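Local coordinates for protein transcriptional regulator (Corynebacterium diphtheriae, PDB 3LMM) that is of unknown biochemical function but is probably a multidomain transcriptional regulator, with a cobalt ion bound in its Schlafen-type AlbA_2 domain, at residues A[38-42]-A[151-155]; A[76-81]-A[135-141]; A[82-88]-A[129-134]. All coordinates share one frame; numbering follows the deposited sequence.

Contact 1 of 3, residues A[38-42]-A[151-155]; sequences QSVDF and RVGDS. With CO (cobalt (II) ion), chain E.
D41 and D154 mark the closest approach of the two backbones, with CA atoms 7.1 Å apart, so the first residues of strand 41-43 and the loop 151-155 meet through side chains and not through main-chain pairing. With R151 they form a salt-bridge network beside a cobalt(II) ion in the Schlafen-type AlbA_2 domain, where strand 41-43 is an outermost strand of a mixed four-stranded sheet. The principal bond runs from R151 NH2 to D41 OD1, 3.1 Å long and almost straight (175° at the hydrogen). On the arginine side the oxygen sits at the edge of the guanidinium, in its plane; on the aspartate side the nitrogen arrives from above the carboxylate. The two flat groups are turned 81° against each other, far from a coplanar paired bridge, and the second bond, R151 NE to D41 OD2, is weak at 3.5 Å. At chi1 -156° the carboxylate of D41 swings to the carbonyl side of its own backbone, away from N, and there OD1 serves both R151 and, 2.7 Å away, the cobalt. R151 reaches this spot on a chain bent at chi2 and chi3. Its guanidinium carries the carbonyl O of D154 over one face, while D154 OD1 lies 3.7 Å from R151 NH2, well out of the guanidinium plane, a long pairing of charges alone. D154 OD1 also comes within 4.4 Å of D41 OD1; the arginine and the metal probably offset the repulsion. K91 bridges to D154 OD2 as a second positive partner. The ring of F42 leads away from the loop to a cation-pi contact with K33. D90 completes the metal site, to which F42 contributes its main-chain O, 2.6 Å from the cobalt.

Contact 2 of 3, residues A[76-81]-A[135-141]; sequences ANTPGG and AAAAEPI
N77 lays its side-chain amide alongside the backbone of I141 and binds both polar groups of that one residue. OD1 of N77 accepts from I141 N at 2.6 Å, the donor lying in the carbonyl plane on a lone pair, and ND2 returns a bond of 2.8 Å to I141 O. That oxygen is nearly in the amide plane, so the two bonds together fix the rotation of the group. I141 is extended here, which lets its N-H and C=O face the same amide, much as they would face a neighbouring strand. The CG of N77 stands beside its own backbone N (chi1 -74°), turning the amide toward 135-141, and a further bond from ND2 to R149 O ties in strand 149-151. The site is the C-terminal end of helix 62-77 in the Schlafen-type AlbA_2 domain, joined here to the loop leaving the sheet: A76 O is taken up by this loop after strand 128-134, and N77 O by W164 NE1. A76 O receives A137 N at 2.8 Å in a nearly linear bond (172°), and a water donates to both A76 O and A137 O. Next to these polar links the methyl of A76 meets A137 CB at 4.2 Å and I141 CG1 at 4.3 Å. T78 leaves the helix and opens a type II beta turn to G81, closed by G81 N to T78 O at 3.1 Å. The methyl of A136 rests on the backbone of this turn, 3.7 Å from G80 N. G81, with positive phi, lies beside A135 and A136, its CA 4.3 Å from A136 CA. On the far side of the loop, P140 packs on W164 and W165 of helix 161-171, and A138, E139 and P140 touch helix 357-365.

Contact 3 of 3, residues A[82-88]-A[129-134]; sequences GALIVGI and VLAIYV
L84 and I132 pack side by side at the apolar centre, CB to CB 4.0 Å, in the antiparallel pairing of strands 82-86 and 128-134, the two inner strands of the four-stranded AlbA_2 sheet. On the same face the side chains of V134 and L84 cross, CG1 of V134 4.0 Å from CD1 of L84. I132 runs out straight (chi2 178°), carrying CD1 to V86 CG2, while V86 and L130 meet CB to CB at 4.1 Å. Helix 62-77 covers this face, with E71 against L84 and L68 against V86. The other face bears A83, I85, A131 and Y133: A83 CB lies obliquely by the ring of Y133, 3.6 Å from CD1, and helix 10-24 packs on I85 and Y133. Between the faces runs the polar seam, six backbone hydrogen bonds in three hydrogen-bonded pairs, G82 with V134, L84 with I132 and V86 with L130. A83, I85 and A131, from the non-hydrogen-bonded pairs between, turn CA-H toward carbonyls of the flanking pairs, as I85 CA to L130 O, 3.3 Å. Past the strand end, beyond G87, I88 CD1 meets V129 CG1 at 3.4 Å.

How the contacts relate
Contact 3 is the middle of the AlbA_2 sheet and the other two border it. Strand 41-43 of contact 1 runs parallel to 82-86: D41 N and D41 O probably bond to A83 O (2.9 Å) and I85 N (2.8 Å), so the cobalt ligand D41 is positioned by the same strand that contact 3 pairs on its other edge. L84 packs on D41, its side chain about 7 Å from the cobalt. Contact 2 joins the end of helix 62-77 to the exit of strand 128-134, A76 touching V134, and its T78 packs on R151. It is farther from the metal, the side chain of T78 being about 12 Å from the cobalt; centres of contacts 1 and 2 are 14 Å apart.

Contact 1 of 3, residues A[38-42]-A[151-155]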
ATOM      1  N   GLN A  38     -19.215  20.842 -17.316  1.00 33.52           N
ATOM      2  CA  GLN A  38     -18.832  21.750 -16.241  1.00 30.38           C
ATOM      3  C   GLN A  38     -17.937  21.139 -15.183  1.00 30.93           C
ATOM      4  O   GLN A  38     -17.120  21.834 -14.589  1.00 37.06           O
ATOM      5  CB  GLN A  38     -20.083  22.308 -15.564  1.00 31.02           C
ATOM      6  CG  GLN A  38     -19.819  23.189 -14.349  1.00 33.06           C
ATOM      7  CD  GLN A  38     -21.109  23.647 -13.680  1.00 36.73           C
ATOM      8  OE1 GLN A  38     -21.089  24.433 -12.730  1.00 34.46           O
ATOM      9  NE2 GLN A  38     -22.243  23.150 -14.177  1.00 36.91           N
ATOM     10  N   SER A  39     -18.081  19.843 -14.949  1.00 32.09           N
ATOM     11  CA  SER A  39     -17.301  19.194 -13.906  1.00 27.27           C
ATOM     12  C   SER A  39     -15.877  18.803 -14.250  1.00 29.78           C
ATOM     13  O   SER A  39     -15.118  18.391 -13.372  1.00 31.20           O
ATOM     14  CB  SER A  39     -18.056  17.974 -13.392  1.00 22.12           C
ATOM     15  OG  SER A  39     -19.201  18.391 -12.684  1.00 19.19           O
ATOM     16  N   VAL A  40     -15.499  18.929 -15.513  1.00 24.97           N
ATOM     17  CA  VAL A  40     -14.149  18.568 -15.876  1.00 16.93           C
ATOM     18  C   VAL A  40     -13.191  19.441 -15.065  1.00 17.17           C
ATOM     19  O   VAL A  40     -13.384  20.647 -14.931  1.00 16.17           O
ATOM     20  CB  VAL A  40     -13.941  18.728 -17.387  1.00 19.72           C
ATOM     21  CG1 VAL A  40     -12.532  18.347 -17.767  1.00 17.97           C
ATOM     22  CG2 VAL A  40     -14.935  17.843 -18.129  1.00 19.29           C
ATOM     23  N   ASP A  41     -12.173  18.802 -14.499  1.00 21.10           N
ATOM     24  CA  ASP A  41     -11.185  19.471 -13.660  1.00 19.50           C
ATOM     25  C   ASP A  41     -10.026  20.065 -14.445  1.00 18.16           C
ATOM     26  O   ASP A  41      -9.192  19.327 -14.973  1.00 16.58           O
ATOM     27  CB  ASP A  41     -10.640  18.466 -12.632  1.00 28.49           C
ATOM     28  CG  ASP A  41     -10.070  19.135 -11.386  1.00 28.72           C
ATOM     29  OD1 ASP A  41     -10.006  20.378 -11.354  1.00 39.91           O
ATOM     30  OD2 ASP A  41      -9.695  18.418 -10.432  1.00 20.96           O
ATOM     31  N   PHE A  42      -9.971  21.396 -14.519  1.00 19.93           N
ATOM     32  CA  PHE A  42      -8.876  22.086 -15.219  1.00 22.14           C
ATOM     33  C   PHE A  42      -7.715  22.278 -14.264  1.00 18.27           C
ATOM     34  O   PHE A  42      -7.865  22.937 -13.240  1.00 22.02           O
ATOM     35  CB  PHE A  42      -9.299  23.475 -15.709  1.00 22.33           C
ATOM     36  CG  PHE A  42     -10.240  23.454 -16.879  1.00 35.13           C
ATOM     37  CD1 PHE A  42     -10.824  24.633 -17.335  1.00 25.20           C
ATOM     38  CD2 PHE A  42     -10.542  22.260 -17.526  1.00 40.18           C
ATOM     39  CE1 PHE A  42     -11.712  24.620 -18.402  1.00 29.75           C
ATOM     40  CE2 PHE A  42     -11.430  22.237 -18.598  1.00 43.43           C
ATOM     41  CZ  PHE A  42     -12.013  23.423 -19.043  1.00 36.60           C
ATOM     42  N   ARG A 151     -14.112  16.093  -4.497  1.00 23.72           N
ATOM     43  CA  ARG A 151     -14.565  17.231  -5.300  1.00 15.81           C
ATOM     44  C   ARG A 151     -15.948  17.777  -4.933  1.00 16.58           C
ATOM     45  O   ARG A 151     -16.906  17.018  -4.775  1.00 14.59           O
ATOM     46  CB  ARG A 151     -14.593  16.833  -6.779  1.00 11.64           C
ATOM     47  CG  ARG A 151     -13.357  17.177  -7.584  1.00 16.40           C
ATOM     48  CD  ARG A 151     -13.118  18.676  -7.618  1.00 18.10           C
ATOM     49  NE  ARG A 151     -12.710  19.179  -8.934  1.00 32.58           N
ATOM     50  CZ  ARG A 151     -13.555  19.593  -9.880  1.00 39.92           C
ATOM     51  NH1 ARG A 151     -14.866  19.562  -9.671  1.00 44.96           N
ATOM     52  NH2 ARG A 151     -13.089  20.081 -11.026  1.00 45.57           N
ATOM     53  N   VAL A 152     -16.056  19.090  -4.773  1.00  9.77           N
ATOM     54  CA  VAL A 152     -17.377  19.651  -4.521  1.00 21.05           C
ATOM     55  C   VAL A 152     -17.709  20.571  -5.699  1.00 26.32           C
ATOM     56  O   VAL A 152     -18.258  20.127  -6.710  1.00 32.54           O
ATOM     57  CB  VAL A 152     -17.486  20.427  -3.190  1.00 18.58           C
ATOM     58  CG1 VAL A 152     -18.890  21.000  -3.052  1.00  1.00           C
ATOM     59  CG2 VAL A 152     -17.235  19.485  -2.018  1.00 10.83           C
ATOM     60  N   GLY A 153     -17.390  21.850  -5.598  1.00 20.97           N
ATOM     61  CA  GLY A 153     -17.690  22.701  -6.729  1.00 26.36           C
ATOM     62  C   GLY A 153     -16.550  22.445  -7.676  1.00 27.98           C
ATOM     63  O   GLY A 153     -16.415  21.346  -8.221  1.00 18.46           O
ATOM     64  N   ASP A 154     -15.725  23.466  -7.864  1.00 30.95           N
ATOM     65  CA  ASP A 154     -14.557  23.347  -8.713  1.00 40.62           C
ATOM     66  C   ASP A 154     -13.395  23.034  -7.793  1.00 42.53           C
ATOM     67  O   ASP A 154     -12.304  22.697  -8.238  1.00 49.80           O
ATOM     68  CB  ASP A 154     -14.257  24.648  -9.433  1.00 43.52           C
ATOM     69  CG  ASP A 154     -12.929  24.607 -10.131  1.00 41.42           C
ATOM     70  OD1 ASP A 154     -12.771  23.756 -11.034  1.00 48.22           O
ATOM     71  OD2 ASP A 154     -12.043  25.406  -9.764  1.00 42.61           O
ATOM     72  N   SER A 155     -13.646  23.154  -6.499  1.00 36.96           N
ATOM     73  CA  SER A 155     -12.625  22.880  -5.512  1.00 42.30           C
ATOM     74  C   SER A 155     -13.064  21.685  -4.708  1.00 37.99           C
ATOM     75  O   SER A 155     -14.229  21.285  -4.758  1.00 36.78           O
ATOM     76  CB  SER A 155     -12.479  24.067  -4.581  1.00 50.40           C
ATOM     77  OG  SER A 155     -13.686  24.255  -3.864  1.00 50.17           O
TER
HETATM   78 CO    CO E 601      -9.356  22.952 -11.111  1.00 93.19          CO

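Contact 2 of 3, residues A[76-81]-A[135-141]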
ATOM      1  N   ALA A  76     -11.097  10.478  -7.389  1.00 29.11           N
ATOM      2  CA  ALA A  76     -11.365   9.086  -7.066  1.00 26.07           C
ATOM      3  C   ALA A  76     -12.210   8.943  -5.806  1.00 17.53           C
ATOM      4  O   ALA A  76     -12.962   7.984  -5.672  1.00 15.73           O
ATOM      5  CB  ALA A  76     -10.047   8.324  -6.915  1.00 13.33           C
ATOM      6  N   ASN A  77     -12.094   9.901  -4.891  1.00 14.81           N
ATOM      7  CA  ASN A  77     -12.864   9.851  -3.655  1.00 17.36           C
ATOM      8  C   ASN A  77     -14.285  10.310  -3.817  1.00 14.86           C
ATOM      9  O   ASN A  77     -15.133   9.951  -3.021  1.00 17.80           O
ATOM     10  CB  ASN A  77     -12.239  10.712  -2.566  1.00 25.38           C
ATOM     11  CG  ASN A  77     -11.009  10.098  -1.981  1.00 31.86           C
ATOM     12  OD1 ASN A  77     -10.953   8.890  -1.768  1.00 37.27           O
ATOM     13  ND2 ASN A  77     -10.011  10.928  -1.692  1.00 41.74           N
ATOM     14  N   THR A  78     -14.563  11.140  -4.807  1.00  6.45           N
ATOM     15  CA  THR A  78     -15.938  11.584  -4.964  1.00 13.47           C
ATOM     16  C   THR A  78     -16.645  10.535  -5.812  1.00 18.26           C
ATOM     17  O   THR A  78     -16.079  10.032  -6.785  1.00 25.59           O
ATOM     18  CB  THR A  78     -16.038  12.926  -5.681  1.00  6.46           C
ATOM     19  OG1 THR A  78     -16.537  12.700  -6.998  1.00 17.12           O
ATOM     20  CG2 THR A  78     -14.692  13.576  -5.803  1.00  2.54           C
ATOM     21  N   PRO A  79     -17.894  10.192  -5.469  1.00 21.27           N
ATOM     22  CA  PRO A  79     -18.553   9.178  -6.298  1.00 21.67           C
ATOM     23  C   PRO A  79     -18.678   9.590  -7.770  1.00 18.38           C
ATOM     24  O   PRO A  79     -18.887  10.760  -8.091  1.00 11.12           O
ATOM     25  CB  PRO A  79     -19.904   8.996  -5.606  1.00 11.63           C
ATOM     26  CG  PRO A  79     -20.184  10.366  -5.071  1.00 28.29           C
ATOM     27  CD  PRO A  79     -18.839  10.787  -4.504  1.00 26.15           C
ATOM     28  N   GLY A  80     -18.522   8.610  -8.653  1.00 21.30           N
ATOM     29  CA  GLY A  80     -18.622   8.858 -10.074  1.00 20.79           C
ATOM     30  C   GLY A  80     -17.295   9.263 -10.667  1.00 23.91           C
ATOM     31  O   GLY A  80     -17.161   9.402 -11.884  1.00 29.41           O
ATOM     32  N   GLY A  81     -16.303   9.448  -9.807  1.00 22.46           N
ATOM     33  CA  GLY A  81     -15.005   9.857 -10.296  1.00 23.90           C
ATOM     34  C   GLY A  81     -15.173  11.028 -11.240  1.00 25.08           C
ATOM     35  O   GLY A  81     -16.195  11.717 -11.207  1.00 28.67           O
ATOM     36  N   ALA A 135     -11.324   6.908 -11.995  1.00 17.36           N
ATOM     37  CA  ALA A 135     -12.552   6.202 -11.631  1.00 17.07           C
ATOM     38  C   ALA A 135     -12.799   6.260 -10.132  1.00 20.53           C
ATOM     39  O   ALA A 135     -11.864   6.452  -9.354  1.00 28.05           O
ATOM     40  CB  ALA A 135     -12.464   4.753 -12.081  1.00 10.92           C
ATOM     41  N   ALA A 136     -14.057   6.095  -9.734  1.00 21.34           N
ATOM     42  CA  ALA A 136     -14.426   6.122  -8.324  1.00 14.38           C
ATOM     43  C   ALA A 136     -13.717   4.988  -7.591  1.00 21.23           C
ATOM     44  O   ALA A 136     -13.734   3.838  -8.037  1.00 17.06           O
ATOM     45  CB  ALA A 136     -15.924   5.974  -8.182  1.00 14.13           C
ATOM     46  N   ALA A 137     -13.092   5.322  -6.466  1.00 19.05           N
ATOM     47  CA  ALA A 137     -12.357   4.348  -5.670  1.00 20.35           C
ATOM     48  C   ALA A 137     -13.300   3.451  -4.903  1.00 18.10           C
ATOM     49  O   ALA A 137     -14.364   3.886  -4.483  1.00 20.53           O
ATOM     50  CB  ALA A 137     -11.436   5.066  -4.699  1.00 23.48           C
ATOM     51  N   ALA A 138     -12.918   2.196  -4.706  1.00 18.22           N
ATOM     52  CA  ALA A 138     -13.791   1.294  -3.968  1.00 21.38           C
ATOM     53  C   ALA A 138     -13.668   1.548  -2.464  1.00 21.31           C
ATOM     54  O   ALA A 138     -14.429   0.997  -1.665  1.00 15.19           O
ATOM     55  CB  ALA A 138     -13.461  -0.157  -4.307  1.00 17.99           C
ATOM     56  N   GLU A 139     -12.704   2.391  -2.091  1.00 20.52           N
ATOM     57  CA  GLU A 139     -12.461   2.760  -0.687  1.00 22.44           C
ATOM     58  C   GLU A 139     -11.754   4.105  -0.679  1.00 19.68           C
ATOM     59  O   GLU A 139     -11.120   4.476  -1.664  1.00 23.50           O
ATOM     60  CB  GLU A 139     -11.583   1.723   0.008  1.00 14.77           C
ATOM     61  CG  GLU A 139     -10.263   1.494  -0.669  1.00 22.83           C
ATOM     62  CD  GLU A 139      -9.474   0.368  -0.043  1.00 28.25           C
ATOM     63  OE1 GLU A 139      -8.946   0.557   1.072  1.00 23.88           O
ATOM     64  OE2 GLU A 139      -9.388  -0.711  -0.669  1.00 28.03           O
ATOM     65  N   PRO A 140     -11.855   4.854   0.426  1.00 17.72           N
ATOM     66  CA  PRO A 140     -11.194   6.160   0.483  1.00 14.23           C
ATOM     67  C   PRO A 140      -9.717   6.146   0.114  1.00 10.18           C
ATOM     68  O   PRO A 140      -8.961   5.260   0.513  1.00  3.73           O
ATOM     69  CB  PRO A 140     -11.444   6.624   1.919  1.00  8.22           C
ATOM     70  CG  PRO A 140     -11.707   5.355   2.666  1.00 22.54           C
ATOM     71  CD  PRO A 140     -12.525   4.544   1.693  1.00 11.61           C
ATOM     72  N   ILE A 141      -9.322   7.143  -0.668  1.00 12.47           N
ATOM     73  CA  ILE A 141      -7.942   7.281  -1.118  1.00 16.81           C
ATOM     74  C   ILE A 141      -7.344   8.501  -0.431  1.00 21.26           C
ATOM     75  O   ILE A 141      -7.712   9.632  -0.750  1.00 20.74           O
ATOM     76  CB  ILE A 141      -7.870   7.492  -2.656  1.00 12.08           C
ATOM     77  CG1 ILE A 141      -8.646   6.382  -3.389  1.00 12.61           C
ATOM     78  CG2 ILE A 141      -6.430   7.508  -3.100  1.00  4.61           C
ATOM     79  CD1 ILE A 141      -8.298   4.954  -2.925  1.00 15.81           C
TER
HETATM   80  O   HOH W   1     -15.275   6.365  -4.728  1.00 10.34           O

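Contact 3 of 3, residues A[82-88]-A[129-134]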
ATOM      1  N   GLY A  82     -14.175  11.249 -12.087  1.00 19.73           N
ATOM      2  CA  GLY A  82     -14.238  12.347 -13.031  1.00 19.85           C
ATOM      3  C   GLY A  82     -13.001  12.406 -13.902  1.00 23.32           C
ATOM      4  O   GLY A  82     -12.177  11.482 -13.898  1.00 21.83           O
ATOM      5  N   ALA A  83     -12.870  13.497 -14.654  1.00 24.90           N
ATOM      6  CA  ALA A  83     -11.726  13.684 -15.538  1.00 24.58           C
ATOM      7  C   ALA A  83     -10.994  14.990 -15.275  1.00 22.15           C
ATOM      8  O   ALA A  83     -11.584  15.986 -14.869  1.00 13.68           O
ATOM      9  CB  ALA A  83     -12.173  13.620 -16.990  1.00  9.97           C
ATOM     10  N   LEU A  84      -9.691  14.952 -15.516  1.00 23.73           N
ATOM     11  CA  LEU A  84      -8.808  16.084 -15.334  1.00 22.36           C
ATOM     12  C   LEU A  84      -8.091  16.417 -16.618  1.00 22.65           C
ATOM     13  O   LEU A  84      -7.681  15.518 -17.347  1.00 26.13           O
ATOM     14  CB  LEU A  84      -7.732  15.755 -14.318  1.00 14.08           C
ATOM     15  CG  LEU A  84      -8.121  15.961 -12.890  1.00 20.93           C
ATOM     16  CD1 LEU A  84      -9.311  15.068 -12.524  1.00 21.17           C
ATOM     17  CD2 LEU A  84      -6.907  15.657 -12.044  1.00 15.28           C
ATOM     18  N   ILE A  85      -7.934  17.702 -16.895  1.00 13.95           N
ATOM     19  CA  ILE A  85      -7.172  18.078 -18.061  1.00 13.38           C
ATOM     20  C   ILE A  85      -5.990  18.872 -17.528  1.00 16.66           C
ATOM     21  O   ILE A  85      -6.156  20.013 -17.095  1.00 25.58           O
ATOM     22  CB  ILE A  85      -7.962  18.945 -19.041  1.00  1.00           C
ATOM     23  CG1 ILE A  85      -9.284  18.271 -19.388  1.00 14.39           C
ATOM     24  CG2 ILE A  85      -7.147  19.121 -20.316  1.00  1.00           C
ATOM     25  CD1 ILE A  85     -10.037  18.939 -20.536  1.00  1.46           C
ATOM     26  N   VAL A  86      -4.812  18.250 -17.510  1.00 13.33           N
ATOM     27  CA  VAL A  86      -3.616  18.924 -17.037  1.00  8.97           C
ATOM     28  C   VAL A  86      -3.083  19.753 -18.176  1.00 10.18           C
ATOM     29  O   VAL A  86      -2.926  19.253 -19.282  1.00 22.06           O
ATOM     30  CB  VAL A  86      -2.529  17.946 -16.629  1.00  9.84           C
ATOM     31  CG1 VAL A  86      -1.202  18.676 -16.577  1.00 15.60           C
ATOM     32  CG2 VAL A  86      -2.846  17.345 -15.267  1.00  7.10           C
ATOM     33  N   GLY A  87      -2.808  21.022 -17.907  1.00 10.35           N
ATOM     34  CA  GLY A  87      -2.306  21.891 -18.951  1.00 11.84           C
ATOM     35  C   GLY A  87      -3.291  22.995 -19.292  1.00 16.29           C
ATOM     36  O   GLY A  87      -3.119  23.697 -20.281  1.00 14.36           O
ATOM     37  N   ILE A  88      -4.338  23.134 -18.485  1.00 15.57           N
ATOM     38  CA  ILE A  88      -5.323  24.186 -18.695  1.00 19.23           C
ATOM     39  C   ILE A  88      -5.473  24.979 -17.408  1.00 22.07           C
ATOM     40  O   ILE A  88      -5.820  24.422 -16.363  1.00 25.68           O
ATOM     41  CB  ILE A  88      -6.727  23.626 -19.108  1.00 22.46           C
ATOM     42  CG1 ILE A  88      -6.782  23.324 -20.612  1.00 17.38           C
ATOM     43  CG2 ILE A  88      -7.810  24.656 -18.830  1.00 13.11           C
ATOM     44  CD1 ILE A  88      -5.862  22.216 -21.062  1.00 22.36           C
ATOM     45  N   VAL A 129      -1.665  18.541 -23.900  1.00 18.57           N
ATOM     46  CA  VAL A 129      -2.304  18.471 -22.589  1.00 22.21           C
ATOM     47  C   VAL A 129      -2.593  17.031 -22.209  1.00 27.11           C
ATOM     48  O   VAL A 129      -2.771  16.172 -23.075  1.00 29.96           O
ATOM     49  CB  VAL A 129      -3.622  19.271 -22.520  1.00 10.44           C
ATOM     50  CG1 VAL A 129      -3.364  20.718 -22.850  1.00  3.47           C
ATOM     51  CG2 VAL A 129      -4.641  18.662 -23.433  1.00  6.28           C
ATOM     52  N   LEU A 130      -2.613  16.758 -20.910  1.00 26.95           N
ATOM     53  CA  LEU A 130      -2.903  15.409 -20.450  1.00 21.15           C
ATOM     54  C   LEU A 130      -4.330  15.272 -19.944  1.00 19.69           C
ATOM     55  O   LEU A 130      -4.785  16.041 -19.101  1.00 24.42           O
ATOM     56  CB  LEU A 130      -1.939  14.982 -19.344  1.00 18.54           C
ATOM     57  CG  LEU A 130      -0.597  14.414 -19.768  1.00  3.84           C
ATOM     58  CD1 LEU A 130      -0.632  14.000 -21.225  1.00  1.00           C
ATOM     59  CD2 LEU A 130       0.443  15.458 -19.538  1.00 11.89           C
ATOM     60  N   ALA A 131      -5.038  14.291 -20.479  1.00 17.05           N
ATOM     61  CA  ALA A 131      -6.392  14.035 -20.048  1.00 12.80           C
ATOM     62  C   ALA A 131      -6.261  12.904 -19.049  1.00 16.65           C
ATOM     63  O   ALA A 131      -5.821  11.816 -19.404  1.00 16.25           O
ATOM     64  CB  ALA A 131      -7.242  13.598 -21.216  1.00  7.98           C
ATOM     65  N   ILE A 132      -6.602  13.159 -17.794  1.00  9.89           N
ATOM     66  CA  ILE A 132      -6.514  12.102 -16.811  1.00 16.38           C
ATOM     67  C   ILE A 132      -7.903  11.647 -16.396  1.00 23.06           C
ATOM     68  O   ILE A 132      -8.713  12.439 -15.904  1.00 20.40           O
ATOM     69  CB  ILE A 132      -5.769  12.537 -15.564  1.00  8.82           C
ATOM     70  CG1 ILE A 132      -4.361  12.956 -15.915  1.00  1.00           C
ATOM     71  CG2 ILE A 132      -5.726  11.384 -14.596  1.00 11.22           C
ATOM     72  CD1 ILE A 132      -3.582  13.431 -14.738  1.00  1.00           C
ATOM     73  N   TYR A 133      -8.175  10.363 -16.597  1.00 20.17           N
ATOM     74  CA  TYR A 133      -9.467   9.805 -16.253  1.00 21.17           C
ATOM     75  C   TYR A 133      -9.340   8.983 -14.985  1.00 24.97           C
ATOM     76  O   TYR A 133      -8.682   7.936 -14.959  1.00 31.06           O
ATOM     77  CB  TYR A 133      -9.988   8.934 -17.397  1.00 15.90           C
ATOM     78  CG  TYR A 133     -10.238   9.706 -18.666  1.00 16.62           C
ATOM     79  CD1 TYR A 133     -11.294  10.609 -18.756  1.00 16.98           C
ATOM     80  CD2 TYR A 133      -9.377   9.592 -19.754  1.00 16.64           C
ATOM     81  CE1 TYR A 133     -11.483  11.385 -19.904  1.00 21.82           C
ATOM     82  CE2 TYR A 133      -9.553  10.365 -20.905  1.00 16.79           C
ATOM     83  CZ  TYR A 133     -10.603  11.262 -20.975  1.00 19.72           C
ATOM     84  OH  TYR A 133     -10.761  12.047 -22.101  1.00 12.28           O
ATOM     85  N   VAL A 134      -9.965   9.468 -13.923  1.00 15.25           N
ATOM     86  CA  VAL A 134      -9.910   8.764 -12.660  1.00 14.98           C
ATOM     87  C   VAL A 134     -11.287   8.208 -12.292  1.00 14.17           C
ATOM     88  O   VAL A 134     -12.286   8.921 -12.320  1.00 13.97           O
ATOM     89  CB  VAL A 134      -9.288   9.697 -11.559  1.00 14.33           C
ATOM     90  CG1 VAL A 134      -9.487  11.147 -11.940  1.00 12.24           C
ATOM     91  CG2 VAL A 134      -9.872   9.396 -10.188  1.00  3.23           C
TER